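Local coordinates for type III Pentaketide Synthase (Neurospora crassa, PDB 3EUO), which probably acts as an acyltransferase of the chalcone and stilbene synthase family, building a pentaketide chain as a type III polyketide synthase, at residues A[182-187]-A[193-198]; A[21-26]-A[42-47]; A[241-246]-A[250-255]; A[75-80]-A[174-179]. All blocks are in the same frame, centred on the assembly; numbering follows the deposited sequence.

Contact 1 of 4, residues A[182-187]-A[193-198]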
loop_
_atom_site.group_PDB
_atom_site.type_symbol
_atom_site.label_atom_id
_atom_site.label_comp_id
_atom_site.label_asym_id
_atom_site.label_seq_id
_atom_site.Cartn_x
_atom_site.Cartn_y
_atom_site.Cartn_z
ATOM N N ARG A 182 -21.864 -11.590 -5.955
ATOM C CA ARG A 182 -21.998 -12.714 -6.897
ATOM C C ARG A 182 -20.848 -13.716 -6.774
ATOM O O ARG A 182 -21.062 -14.931 -6.899
ATOM C CB ARG A 182 -22.142 -12.221 -8.349
ATOM C CG ARG A 182 -23.506 -11.589 -8.677
ATOM C CD ARG A 182 -24.606 -12.655 -8.819
ATOM N NE ARG A 182 -24.271 -13.651 -9.842
ATOM C CZ ARG A 182 -24.470 -13.488 -11.152
ATOM N NH1 ARG A 182 -25.008 -12.366 -11.619
ATOM N NH2 ARG A 182 -24.112 -14.446 -12.002
ATOM N N SER A 183 -19.644 -13.200 -6.524
ATOM C CA SER A 183 -18.461 -14.032 -6.304
ATOM C C SER A 183 -18.644 -14.884 -5.052
ATOM O O SER A 183 -18.359 -16.082 -5.047
ATOM C CB SER A 183 -17.218 -13.155 -6.146
ATOM O OG SER A 183 -16.157 -13.891 -5.561
ATOM N N GLU A 184 -19.119 -14.255 -3.986
ATOM C CA GLU A 184 -19.350 -14.973 -2.734
ATOM C C GLU A 184 -20.436 -16.033 -2.899
ATOM O O GLU A 184 -20.265 -17.175 -2.453
ATOM C CB GLU A 184 -19.663 -13.999 -1.593
ATOM C CG GLU A 184 -18.409 -13.245 -1.082
ATOM C CD GLU A 184 -17.384 -14.184 -0.434
ATOM O OE1 GLU A 184 -17.794 -15.026 0.398
ATOM O OE2 GLU A 184 -16.176 -14.083 -0.754
ATOM N N LEU A 185 -21.533 -15.659 -3.559
ATOM C CA LEU A 185 -22.641 -16.581 -3.786
ATOM C C LEU A 185 -22.186 -17.801 -4.585
ATOM O O LEU A 185 -22.606 -18.926 -4.312
ATOM C CB LEU A 185 -23.801 -15.879 -4.502
ATOM C CG LEU A 185 -24.649 -14.892 -3.687
ATOM C CD1 LEU A 185 -25.614 -14.167 -4.601
ATOM C CD2 LEU A 185 -25.416 -15.621 -2.577
ATOM N N GLU A 186 -21.329 -17.561 -5.569
ATOM C CA GLU A 186 -20.807 -18.638 -6.405
ATOM C C GLU A 186 -19.987 -19.622 -5.580
ATOM O O GLU A 186 -20.117 -20.837 -5.736
ATOM C CB GLU A 186 -19.965 -18.082 -7.551
ATOM C CG GLU A 186 -19.336 -19.190 -8.375
ATOM C CD GLU A 186 -18.826 -18.736 -9.716
ATOM O OE1 GLU A 186 -17.639 -19.000 -10.001
ATOM O OE2 GLU A 186 -19.602 -18.135 -10.491
ATOM N N SER A 187 -19.126 -19.103 -4.711
ATOM C CA SER A 187 -18.335 -19.965 -3.832
ATOM C C SER A 187 -19.205 -20.738 -2.839
ATOM O O SER A 187 -18.964 -21.919 -2.595
ATOM C CB SER A 187 -17.269 -19.160 -3.091
ATOM O OG SER A 187 -16.268 -18.723 -3.987
ATOM N N GLU A 193 -19.507 -24.168 1.236
ATOM C CA GLU A 193 -18.982 -23.617 2.486
ATOM C C GLU A 193 -19.862 -22.471 2.964
ATOM O O GLU A 193 -20.437 -21.727 2.161
ATOM C CB GLU A 193 -17.499 -23.203 2.403
ATOM C CG GLU A 193 -17.121 -22.364 1.228
ATOM C CD GLU A 193 -15.746 -21.697 1.361
ATOM O OE1 GLU A 193 -15.170 -21.633 2.469
ATOM O OE2 GLU A 193 -15.255 -21.199 0.336
ATOM N N THR A 194 -19.983 -22.364 4.278
ATOM C CA THR A 194 -20.790 -21.321 4.886
ATOM C C THR A 194 -19.947 -20.053 4.964
ATOM O O THR A 194 -19.212 -19.830 5.931
ATOM C CB THR A 194 -21.316 -21.749 6.267
ATOM O OG1 THR A 194 -20.211 -22.007 7.137
ATOM C CG2 THR A 194 -22.114 -23.019 6.145
ATOM N N ARG A 195 -20.040 -19.251 3.910
ATOM C CA ARG A 195 -19.292 -18.009 3.778
ATOM C C ARG A 195 -20.202 -16.852 4.155
ATOM O O ARG A 195 -21.139 -16.535 3.426
ATOM C CB ARG A 195 -18.815 -17.842 2.333
ATOM C CG ARG A 195 -18.018 -19.026 1.822
ATOM C CD ARG A 195 -17.642 -18.851 0.360
ATOM N NE ARG A 195 -16.803 -17.672 0.155
ATOM C CZ ARG A 195 -15.481 -17.644 0.333
ATOM N NH1 ARG A 195 -14.822 -18.739 0.704
ATOM N NH2 ARG A 195 -14.812 -16.518 0.117
ATOM N N ILE A 196 -19.917 -16.218 5.290
ATOM C CA ILE A 196 -20.841 -15.225 5.855
ATOM C C ILE A 196 -20.561 -13.769 5.469
ATOM O O ILE A 196 -21.287 -12.870 5.898
ATOM C CB ILE A 196 -20.948 -15.354 7.398
ATOM C CG1 ILE A 196 -19.674 -14.830 8.085
ATOM C CG2 ILE A 196 -21.243 -16.807 7.800
ATOM C CD1 ILE A 196 -19.869 -14.515 9.564
ATOM N N GLY A 197 -19.526 -13.540 4.660
ATOM C CA GLY A 197 -19.146 -12.191 4.232
ATOM C C GLY A 197 -20.296 -11.366 3.672
ATOM O O GLY A 197 -20.434 -10.187 4.002
ATOM N N ILE A 198 -21.139 -11.985 2.849
ATOM C CA ILE A 198 -22.260 -11.262 2.231
ATOM C C ILE A 198 -23.350 -10.833 3.219
ATOM O O ILE A 198 -24.187 -9.996 2.888
ATOM C CB ILE A 198 -22.890 -12.023 1.028
ATOM C CG1 ILE A 198 -23.390 -13.413 1.443
ATOM C CG2 ILE A 198 -21.893 -12.073 -0.112
ATOM C CD1 ILE A 198 -24.318 -14.083 0.405
HETATM O O HOH W 1 -20.211 -14.583 1.711
HETATM O O HOH W 2 -17.260 -14.836 3.284
#

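Contact 2 of 4, residues A[21-26]-A[42-47]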
loop_
_atom_site.group_PDB
_atom_site.type_symbol
_atom_site.label_atom_id
_atom_site.label_comp_id
_atom_site.label_asym_id
_atom_site.label_seq_id
_atom_site.Cartn_x
_atom_site.Cartn_y
_atom_site.Cartn_z
ATOM N N ALA A 21 -32.040 -8.388 0.417
ATOM C CA ALA A 21 -31.246 -8.127 -0.788
ATOM C C ALA A 21 -30.488 -9.373 -1.261
ATOM O O ALA A 21 -30.566 -9.753 -2.433
ATOM C CB ALA A 21 -30.270 -6.971 -0.554
ATOM N N ILE A 22 -29.757 -10.013 -0.350
ATOM C CA ILE A 22 -29.012 -11.210 -0.736
ATOM C C ILE A 22 -29.941 -12.409 -0.960
ATOM O O ILE A 22 -29.607 -13.293 -1.746
ATOM C CB ILE A 22 -27.825 -11.559 0.206
ATOM C CG1 ILE A 22 -28.307 -11.960 1.600
ATOM C CG2 ILE A 22 -26.798 -10.408 0.261
ATOM C CD1 ILE A 22 -27.220 -12.666 2.417
ATOM N N ASP A 23 -31.100 -12.423 -0.291
ATOM C CA ASP A 23 -32.160 -13.405 -0.588
ATOM C C ASP A 23 -32.554 -13.305 -2.063
ATOM O O ASP A 23 -32.603 -14.316 -2.773
ATOM C CB ASP A 23 -33.398 -13.183 0.289
ATOM C CG ASP A 23 -33.190 -13.609 1.738
ATOM O OD1 ASP A 23 -32.132 -14.190 2.055
ATOM O OD2 ASP A 23 -34.096 -13.357 2.562
ATOM N N ILE A 24 -32.813 -12.078 -2.515
ATOM C CA ILE A 24 -33.197 -11.821 -3.903
ATOM C C ILE A 24 -32.143 -12.322 -4.891
ATOM O O ILE A 24 -32.461 -13.043 -5.848
ATOM C CB ILE A 24 -33.475 -10.304 -4.161
ATOM C CG1 ILE A 24 -34.614 -9.775 -3.270
ATOM C CG2 ILE A 24 -33.744 -10.044 -5.634
ATOM C CD1 ILE A 24 -35.924 -10.515 -3.405
ATOM N N LEU A 25 -30.889 -11.953 -4.654
ATOM C CA LEU A 25 -29.818 -12.301 -5.577
ATOM C C LEU A 25 -29.485 -13.773 -5.526
ATOM O O LEU A 25 -29.158 -14.369 -6.544
ATOM C CB LEU A 25 -28.562 -11.470 -5.292
ATOM C CG LEU A 25 -28.656 -10.028 -5.779
ATOM C CD1 LEU A 25 -27.542 -9.195 -5.122
ATOM C CD2 LEU A 25 -28.588 -9.954 -7.317
ATOM N N SER A 26 -29.552 -14.359 -4.335
ATOM C CA SER A 26 -29.264 -15.777 -4.189
ATOM C C SER A 26 -30.256 -16.577 -5.024
ATOM O O SER A 26 -29.865 -17.412 -5.850
ATOM C CB SER A 26 -29.352 -16.210 -2.729
ATOM O OG SER A 26 -29.048 -17.591 -2.620
ATOM N N ILE A 42 -27.960 -17.279 8.597
ATOM C CA ILE A 42 -26.978 -16.504 9.374
ATOM C C ILE A 42 -27.110 -15.001 9.119
ATOM O O ILE A 42 -26.949 -14.187 10.037
ATOM C CB ILE A 42 -25.532 -17.004 9.114
ATOM C CG1 ILE A 42 -25.331 -18.373 9.766
ATOM C CG2 ILE A 42 -24.488 -16.019 9.646
ATOM C CD1 ILE A 42 -24.168 -19.173 9.186
ATOM N N ASN A 43 -27.431 -14.658 7.876
ATOM C CA ASN A 43 -27.729 -13.293 7.456
ATOM C C ASN A 43 -28.724 -12.582 8.366
ATOM O O ASN A 43 -28.689 -11.357 8.493
ATOM C CB ASN A 43 -28.265 -13.301 6.024
ATOM C CG ASN A 43 -28.483 -11.906 5.470
ATOM O OD1 ASN A 43 -27.655 -11.020 5.643
ATOM N ND2 ASN A 43 -29.602 -11.715 4.780
ATOM N N ARG A 44 -29.608 -13.347 8.997
ATOM C CA ARG A 44 -30.607 -12.756 9.872
ATOM C C ARG A 44 -30.256 -12.831 11.363
ATOM O O ARG A 44 -31.020 -12.365 12.208
ATOM C CB ARG A 44 -31.993 -13.335 9.550
ATOM C CG ARG A 44 -32.526 -12.760 8.242
ATOM C CD ARG A 44 -33.631 -13.560 7.618
ATOM N NE ARG A 44 -33.905 -13.049 6.276
ATOM C CZ ARG A 44 -34.767 -12.078 5.994
ATOM N NH1 ARG A 44 -35.480 -11.497 6.957
ATOM N NH2 ARG A 44 -34.930 -11.691 4.737
ATOM N N TYR A 45 -29.092 -13.404 11.669
ATOM C CA TYR A 45 -28.614 -13.547 13.045
ATOM C C TYR A 45 -27.589 -12.467 13.404
ATOM O O TYR A 45 -27.086 -12.435 14.532
ATOM C CB TYR A 45 -27.934 -14.913 13.268
ATOM C CG TYR A 45 -28.697 -16.159 12.895
ATOM C CD1 TYR A 45 -30.089 -16.211 12.956
ATOM C CD2 TYR A 45 -28.006 -17.319 12.530
ATOM C CE1 TYR A 45 -30.782 -17.383 12.629
ATOM C CE2 TYR A 45 -28.683 -18.485 12.193
ATOM C CZ TYR A 45 -30.070 -18.513 12.248
ATOM O OH TYR A 45 -30.742 -19.674 11.929
ATOM N N THR A 46 -27.259 -11.603 12.446
ATOM C CA THR A 46 -26.134 -10.668 12.612
ATOM C C THR A 46 -26.439 -9.456 13.484
ATOM O O THR A 46 -25.527 -8.893 14.101
ATOM C CB THR A 46 -25.657 -10.094 11.271
ATOM O OG1 THR A 46 -26.743 -9.387 10.657
ATOM C CG2 THR A 46 -25.134 -11.192 10.343
ATOM N N GLY A 47 -27.701 -9.036 13.506
ATOM C CA GLY A 47 -28.091 -7.787 14.166
ATOM C C GLY A 47 -27.921 -6.557 13.279
ATOM O O GLY A 47 -28.083 -5.415 13.744
HETATM O O HOH W 3 -31.617 -13.885 4.695
#

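Contact 3 of 4, residues A[241-246]-A[250-255]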
loop_
_atom_site.group_PDB
_atom_site.type_symbol
_atom_site.label_atom_id
_atom_site.label_comp_id
_atom_site.label_asym_id
_atom_site.label_seq_id
_atom_site.Cartn_x
_atom_site.Cartn_y
_atom_site.Cartn_z
ATOM N N LEU A 241 -8.031 -15.232 8.840
ATOM C CA LEU A 241 -8.637 -14.007 8.334
ATOM C C LEU A 241 -7.819 -13.491 7.167
ATOM O O LEU A 241 -6.614 -13.294 7.279
ATOM C CB LEU A 241 -8.718 -12.952 9.444
ATOM C CG LEU A 241 -9.584 -11.715 9.213
ATOM C CD1 LEU A 241 -11.017 -12.092 8.820
ATOM C CD2 LEU A 241 -9.587 -10.845 10.457
ATOM N N GLY A 242 -8.490 -13.277 6.043
ATOM C CA GLY A 242 -7.800 -12.910 4.816
ATOM C C GLY A 242 -8.740 -12.489 3.713
ATOM O O GLY A 242 -9.964 -12.525 3.869
ATOM N N PHE A 243 -8.154 -12.092 2.588
ATOM C CA PHE A 243 -8.909 -11.597 1.440
ATOM C C PHE A 243 -8.013 -11.903 0.239
ATOM O O PHE A 243 -7.043 -11.191 -0.021
ATOM C CB PHE A 243 -9.177 -10.090 1.604
ATOM C CG PHE A 243 -10.420 -9.587 0.901
ATOM C CD1 PHE A 243 -11.570 -10.370 0.797
ATOM C CD2 PHE A 243 -10.450 -8.287 0.395
ATOM C CE1 PHE A 243 -12.714 -9.883 0.167
ATOM C CE2 PHE A 243 -11.596 -7.790 -0.241
ATOM C CZ PHE A 243 -12.727 -8.586 -0.353
ATOM N N ASP A 244 -8.300 -13.007 -0.443
ATOM C CA ASP A 244 -7.376 -13.540 -1.448
ATOM C C ASP A 244 -7.757 -13.102 -2.847
ATOM O O ASP A 244 -8.906 -13.290 -3.268
ATOM C CB ASP A 244 -7.343 -15.073 -1.403
ATOM C CG ASP A 244 -6.847 -15.628 -0.075
ATOM O OD1 ASP A 244 -6.084 -14.952 0.649
ATOM O OD2 ASP A 244 -7.207 -16.788 0.233
ATOM N N VAL A 245 -6.785 -12.560 -3.584
ATOM C CA VAL A 245 -7.022 -12.133 -4.964
ATOM C C VAL A 245 -7.517 -13.300 -5.827
ATOM O O VAL A 245 -7.128 -14.457 -5.615
ATOM C CB VAL A 245 -5.796 -11.437 -5.599
ATOM C CG1 VAL A 245 -4.744 -12.457 -6.076
ATOM C CG2 VAL A 245 -6.243 -10.514 -6.731
ATOM N N ASP A 246 -8.372 -12.970 -6.788
ATOM C CA ASP A 246 -9.140 -13.949 -7.555
ATOM C C ASP A 246 -9.558 -13.306 -8.870
ATOM O O ASP A 246 -9.730 -12.088 -8.925
ATOM C CB ASP A 246 -10.402 -14.337 -6.777
ATOM C CG ASP A 246 -11.032 -15.614 -7.282
ATOM O OD1 ASP A 246 -10.614 -16.699 -6.833
ATOM O OD2 ASP A 246 -11.959 -15.535 -8.121
ATOM N N TRP A 250 -11.801 -10.507 -4.800
ATOM C CA TRP A 250 -11.131 -11.080 -3.640
ATOM C C TRP A 250 -12.091 -11.976 -2.872
ATOM O O TRP A 250 -13.251 -11.607 -2.641
ATOM C CB TRP A 250 -10.575 -9.988 -2.712
ATOM C CG TRP A 250 -9.452 -9.195 -3.310
ATOM C CD1 TRP A 250 -8.112 -9.354 -3.068
ATOM C CD2 TRP A 250 -9.565 -8.117 -4.254
ATOM N NE1 TRP A 250 -7.390 -8.441 -3.802
ATOM C CE2 TRP A 250 -8.255 -7.674 -4.539
ATOM C CE3 TRP A 250 -10.647 -7.477 -4.879
ATOM C CZ2 TRP A 250 -7.993 -6.621 -5.433
ATOM C CZ3 TRP A 250 -10.388 -6.440 -5.779
ATOM C CH2 TRP A 250 -9.067 -6.022 -6.040
ATOM N N LYS A 251 -11.602 -13.158 -2.490
ATOM C CA LYS A 251 -12.385 -14.119 -1.715
ATOM C C LYS A 251 -12.079 -14.002 -0.230
ATOM O O LYS A 251 -10.915 -14.062 0.183
ATOM C CB LYS A 251 -12.096 -15.550 -2.174
ATOM C CG LYS A 251 -12.378 -15.827 -3.653
ATOM C CD LYS A 251 -13.862 -16.051 -3.925
ATOM C CE LYS A 251 -14.063 -16.562 -5.334
ATOM N NZ LYS A 251 -15.508 -16.604 -5.720
ATOM N N VAL A 252 -13.130 -13.840 0.569
ATOM C CA VAL A 252 -13.001 -13.738 2.023
ATOM C C VAL A 252 -12.464 -15.040 2.625
ATOM O O VAL A 252 -12.902 -16.122 2.250
ATOM C CB VAL A 252 -14.360 -13.407 2.672
ATOM C CG1 VAL A 252 -14.267 -13.474 4.188
ATOM C CG2 VAL A 252 -14.837 -12.025 2.238
ATOM N N VAL A 253 -11.493 -14.922 3.531
ATOM C CA VAL A 253 -11.075 -16.039 4.381
ATOM C C VAL A 253 -11.505 -15.665 5.799
ATOM O O VAL A 253 -11.202 -14.571 6.278
ATOM C CB VAL A 253 -9.538 -16.298 4.320
ATOM C CG1 VAL A 253 -9.123 -17.398 5.306
ATOM C CG2 VAL A 253 -9.113 -16.680 2.902
ATOM N N LEU A 254 -12.241 -16.562 6.450
ATOM C CA LEU A 254 -12.775 -16.295 7.779
ATOM C C LEU A 254 -13.016 -17.607 8.526
ATOM O O LEU A 254 -13.848 -18.428 8.124
ATOM C CB LEU A 254 -14.057 -15.458 7.682
ATOM C CG LEU A 254 -14.828 -15.036 8.938
ATOM C CD1 LEU A 254 -13.948 -14.296 9.954
ATOM C CD2 LEU A 254 -16.006 -14.172 8.533
ATOM N N SER A 255 -12.271 -17.800 9.606
ATOM C CA SER A 255 -12.361 -19.028 10.387
ATOM C C SER A 255 -13.231 -18.786 11.610
ATOM O O SER A 255 -13.464 -17.629 11.986
ATOM C CB SER A 255 -10.974 -19.491 10.827
ATOM O OG SER A 255 -10.595 -18.850 12.027
#

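Contact 4 of 4, residues A[75-80]-A[174-179]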
loop_
_atom_site.group_PDB
_atom_site.type_symbol
_atom_site.label_atom_id
_atom_site.label_comp_id
_atom_site.label_asym_id
_atom_site.label_seq_id
_atom_site.Cartn_x
_atom_site.Cartn_y
_atom_site.Cartn_z
ATOM N N GLU A 75 -13.745 -1.071 -12.470
ATOM C CA GLU A 75 -14.462 -0.018 -13.179
ATOM C C GLU A 75 -15.507 0.651 -12.291
ATOM O O GLU A 75 -15.618 1.877 -12.286
ATOM C CB GLU A 75 -15.088 -0.569 -14.457
ATOM C CG GLU A 75 -14.038 -0.880 -15.521
ATOM C CD GLU A 75 -14.545 -1.763 -16.647
ATOM O OE1 GLU A 75 -15.705 -2.233 -16.597
ATOM O OE2 GLU A 75 -13.765 -1.986 -17.598
ATOM N N VAL A 76 -16.234 -0.149 -11.515
ATOM C CA VAL A 76 -17.272 0.372 -10.618
ATOM C C VAL A 76 -16.683 0.988 -9.336
ATOM O O VAL A 76 -17.225 1.975 -8.804
ATOM C CB VAL A 76 -18.373 -0.692 -10.348
ATOM C CG1 VAL A 76 -19.263 -0.318 -9.158
ATOM C CG2 VAL A 76 -19.238 -0.858 -11.604
ATOM N N PHE A 77 -15.567 0.430 -8.860
ATOM C CA PHE A 77 -14.821 1.060 -7.760
ATOM C C PHE A 77 -14.473 2.499 -8.142
ATOM O O PHE A 77 -14.642 3.428 -7.348
ATOM C CB PHE A 77 -13.553 0.267 -7.430
ATOM C CG PHE A 77 -12.867 0.712 -6.157
ATOM C CD1 PHE A 77 -13.186 0.110 -4.943
ATOM C CD2 PHE A 77 -11.910 1.731 -6.173
ATOM C CE1 PHE A 77 -12.553 0.509 -3.765
ATOM C CE2 PHE A 77 -11.270 2.142 -4.993
ATOM C CZ PHE A 77 -11.595 1.518 -3.791
ATOM N N MET A 78 -13.999 2.683 -9.369
ATOM C CA MET A 78 -13.654 4.022 -9.846
ATOM C C MET A 78 -14.879 4.914 -10.085
ATOM O O MET A 78 -14.870 6.085 -9.687
ATOM C CB MET A 78 -12.771 3.938 -11.089
ATOM C CG MET A 78 -11.454 3.207 -10.834
ATOM S SD MET A 78 -10.385 3.959 -9.562
ATOM C CE MET A 78 -10.112 5.535 -10.305
ATOM N N SER A 79 -15.933 4.367 -10.694
ATOM C CA SER A 79 -17.120 5.177 -11.024
ATOM C C SER A 79 -17.991 5.510 -9.821
ATOM O O SER A 79 -18.531 6.620 -9.739
ATOM C CB SER A 79 -17.980 4.532 -12.119
ATOM O OG SER A 79 -18.559 3.306 -11.698
ATOM N N ASP A 80 -18.124 4.557 -8.899
ATOM C CA ASP A 80 -19.064 4.682 -7.775
ATOM C C ASP A 80 -18.416 4.798 -6.391
ATOM O O ASP A 80 -19.054 5.267 -5.451
ATOM C CB ASP A 80 -20.069 3.527 -7.797
ATOM C CG ASP A 80 -21.057 3.649 -8.940
ATOM O OD1 ASP A 80 -22.251 3.841 -8.651
ATOM O OD2 ASP A 80 -20.633 3.586 -10.119
ATOM N N LEU A 174 -11.532 3.854 1.705
ATOM C CA LEU A 174 -12.652 3.609 0.808
ATOM C C LEU A 174 -12.774 2.113 0.572
ATOM O O LEU A 174 -11.797 1.451 0.208
ATOM C CB LEU A 174 -12.449 4.362 -0.513
ATOM C CG LEU A 174 -13.319 3.995 -1.724
ATOM C CD1 LEU A 174 -14.806 4.292 -1.489
ATOM C CD2 LEU A 174 -12.820 4.727 -2.963
ATOM N N GLU A 175 -13.979 1.582 0.768
ATOM C CA GLU A 175 -14.230 0.168 0.508
ATOM C C GLU A 175 -15.538 0.011 -0.244
ATOM O O GLU A 175 -16.537 0.637 0.106
ATOM C CB GLU A 175 -14.266 -0.661 1.803
ATOM C CG GLU A 175 -13.017 -0.537 2.690
ATOM C CD GLU A 175 -11.778 -1.249 2.150
ATOM O OE1 GLU A 175 -11.799 -1.813 1.029
ATOM O OE2 GLU A 175 -10.755 -1.237 2.869
ATOM N N VAL A 176 -15.493 -0.776 -1.311
ATOM C CA VAL A 176 -16.695 -1.188 -2.038
ATOM C C VAL A 176 -16.692 -2.716 -2.045
ATOM O O VAL A 176 -16.015 -3.347 -2.864
ATOM C CB VAL A 176 -16.735 -0.637 -3.483
ATOM C CG1 VAL A 176 -18.011 -1.101 -4.203
ATOM C CG2 VAL A 176 -16.651 0.896 -3.485
ATOM N N SER A 177 -17.430 -3.301 -1.110
ATOM C CA SER A 177 -17.448 -4.747 -0.932
ATOM C C SER A 177 -18.700 -5.406 -1.509
ATOM O O SER A 177 -18.676 -6.591 -1.849
ATOM C CB SER A 177 -17.366 -5.078 0.556
ATOM O OG SER A 177 -18.497 -4.560 1.231
ATOM N N THR A 178 -19.796 -4.654 -1.600
ATOM C CA THR A 178 -21.098 -5.260 -1.942
ATOM C C THR A 178 -21.160 -5.806 -3.358
ATOM O O THR A 178 -21.957 -6.704 -3.646
ATOM C CB THR A 178 -22.293 -4.301 -1.730
ATOM O OG1 THR A 178 -22.151 -3.163 -2.585
ATOM C CG2 THR A 178 -22.396 -3.868 -0.271
ATOM N N THR A 179 -20.304 -5.276 -4.228
ATOM C CA THR A 179 -20.248 -5.695 -5.627
ATOM C C THR A 179 -19.670 -7.104 -5.781
ATOM O O THR A 179 -19.724 -7.686 -6.864
ATOM C CB THR A 179 -19.426 -4.703 -6.470
ATOM O OG1 THR A 179 -18.156 -4.466 -5.834
ATOM C CG2 THR A 179 -20.175 -3.373 -6.609
#

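Contact 1 of 4, residues A[182-187]-A[193-198]
Glu184, on the inner side of helix 181-191, meets Arg195 and Ile198 from the bend that follows the helix. Its CG stands beside the backbone N and the chain folds at chi2 (-65°), which turns the carboxylate toward the arginine. Arg195 grips it side-on with two nitrogens: NH2 reaches OE2 on its syn side at 2.9 Å, almost straight (178°), while NE reaches OE1 at 2.8 Å from above the carboxylate plane. Nearer the backbone, Glu184 CB rests on Ile198 CG2 at 3.3 Å. Leu185 points away, yet its CD2 comes back to touch Ile198 CD1 at 3.5 Å; apolar leucine and isoleucine suit this place beside helices 20-29 and 34-42. Ser187 lays CB against Arg195 CD at 3.5 Å and puts OG over one face of the guanidinium; that hydroxyl is bonded to Lys251. Arg195 NH1 makes a salt bridge to Glu193, completing a three-residue network. Two waters also donate to Glu184 OE1, at 2.8 Å (water 1) and 2.9 Å (water 2), and accept from Ile198 N and Gly197 N respectively. Arg195, two waters and a weak bond from Val252 N to OE2 supply the buried carboxylate with donors, which would probably keep it ionised.

Contact 2 of 4, residues A[21-26]-A[42-47]
Asn43 and Arg44 face Ile22 and Asp23 across a helix-to-turn junction: helix 20-29 packs beside a type I beta turn, Ile42 to Tyr45, that ends helix 34-42, and the turn is closed by Tyr45 N bonding to Ile42 O. Asn43 sits inside the turn and can be followed outward. Its CB touches Ile22 CD1 at 3.8 Å. CG, standing anti to the backbone N (chi1 -175°), comes closer to that same methyl, 3.4 Å from CD1. OD1 lies beside CD1 too, and ND2 ends against Ile22 CG1 at 3.4 Å, so the methyl CD1 lies over the amide group while the amide N-H groups remain turned to polar partners, among them a weak bond to Pro19 O. An isoleucine suits the place because its long branch can reach the amide; its other neighbours include Leu40 and Ile198.

Closer to the surface the contact becomes ionic. Arg44, its chain extended from CG to NE, brings NH2 to Asp23 OD2 at 2.9 Å (156° at the hydrogen), approaching on the syn side though well out of the carboxylate plane. An alanine at Asp23 would remove both carboxylate oxygens, and would probably leave the Arg44 guanidinium without its counter-charge and free to swing toward solvent. Asp23's second oxygen works through water 3, which donates to OD1 at 2.7 Å and accepts from Asn43 ND2 at 3.0 Å and from Arg44 NE at 2.9 Å.

Contact 3 of 4, residues A[241-246]-A[250-255]
A two-stranded antiparallel beta hairpin, strands 241-246 and 249-254, is held together here by facing Gly242 and Val253, and Asp244 and Lys251. Each of these hydrogen-bonded pairs exchanges two backbone bonds, such as Lys251 N to Asp244 O at 2.8 Å and Val253 N to Gly242 O at 2.9 Å. Glycine fits opposite Val253 because a CB at Gly242 would press tightly on the valine's CB.

The face bearing Leu241, Phe243, Val245, Trp250, Val252 and Leu254 is apolar. Trp250 CB sits over the centre of the Phe243 ring, 3.3 Å from its centroid and nearly on the normal, a CH-pi contact. The two aromatic planes are 25° apart but slid so that they hardly overlap. Phe243 has its CG anti to the backbone N (chi1 -153°), which swings the ring across to the other strand, where CE1 also touches Val252 CG2 at 3.7 Å. CD1 and NE1 of the indole pass beside Val245, and NE1 is bonded to Ser114 OG of the second subunit. Phe243 itself pairs with a strand of that subunit, so the sheet runs on across the interface.

On the other face, Asp244 OD2 lies 3.3 Å from Val253 CG2. Lys251 passes its CE by Asp246 OD2 at 3.6 Å, but its NZ is bonded to Ser183 and Ser187, while Asp246 OD2 takes Met248 N. Acid and lysine are near enough to attract each other weakly, probably as a minor addition to these bonds.

Contact 4 of 4, residues A[75-80]-A[174-179]
Phe77 of helix 70-96 reaches over to Leu174 and Val176, at the end of strand 168-175 and just beyond it, and the contact between them is purely apolar, with no hydrogen bond across. The ring extends with CG anti to the backbone N (chi1 -170°), which carries it out from the helix toward the strand. Leu174, coming from the opposite direction, sets CD2 obliquely against Phe77 CZ, at 3.5 Å, and against the neighbouring CE2, and CD1 of the ring meets Val176 CG2 at 3.8 Å where the two side chains cross. A long flat ring is apt here: it spans both residues. One residue earlier, Val76 CG1 and Thr179 CG2 slide past each other at 4.1 Å, methyl against methyl.

Aromatic packing adds to this, for Phe77 also stands edge-to-face with Tyr119 from helix 119-127. A serine in place of Phe77 would strip away the ring, and would probably leave Leu174 and Val176 without their covering partner and Tyr119 without its stacking mate.

Polar bonds stay within a segment or turn away. Ser79 OG donates to Asp80 OD2 at 2.6 Å, and Glu175 of the strand, whose CB points away from helix 70-96, bonds Thr110, Cys111, Thr112 and Ser332. Such a helix, laid by hydrophobic side chains against a strand of the mixed sheet, is the helix-on-sheet layering of the thiolase fold.

Contact 1 lies between contacts 2 and 3, its centre about 11 Å from each. It meets contact 2 through apolar packing, as where Ile196 CG2 lies 3.8 Å from Ile42 CG2, and contact 3 through polar ends, Lys251 NZ probably bonding Ser183 OG at 2.8 Å. Contacts 2 and 3 do not touch; their centres are about 20 Å apart. Contact 4 adjoins contact 1 in sequence, with centres about 18 Å apart, because strand 168-175 leads into helix 181-191. Phe243 of contact 3 lies near the segment around Cys143, a cysteine oxidised here to 3-sulfinoalanine and probably the nucleophile, as in this family.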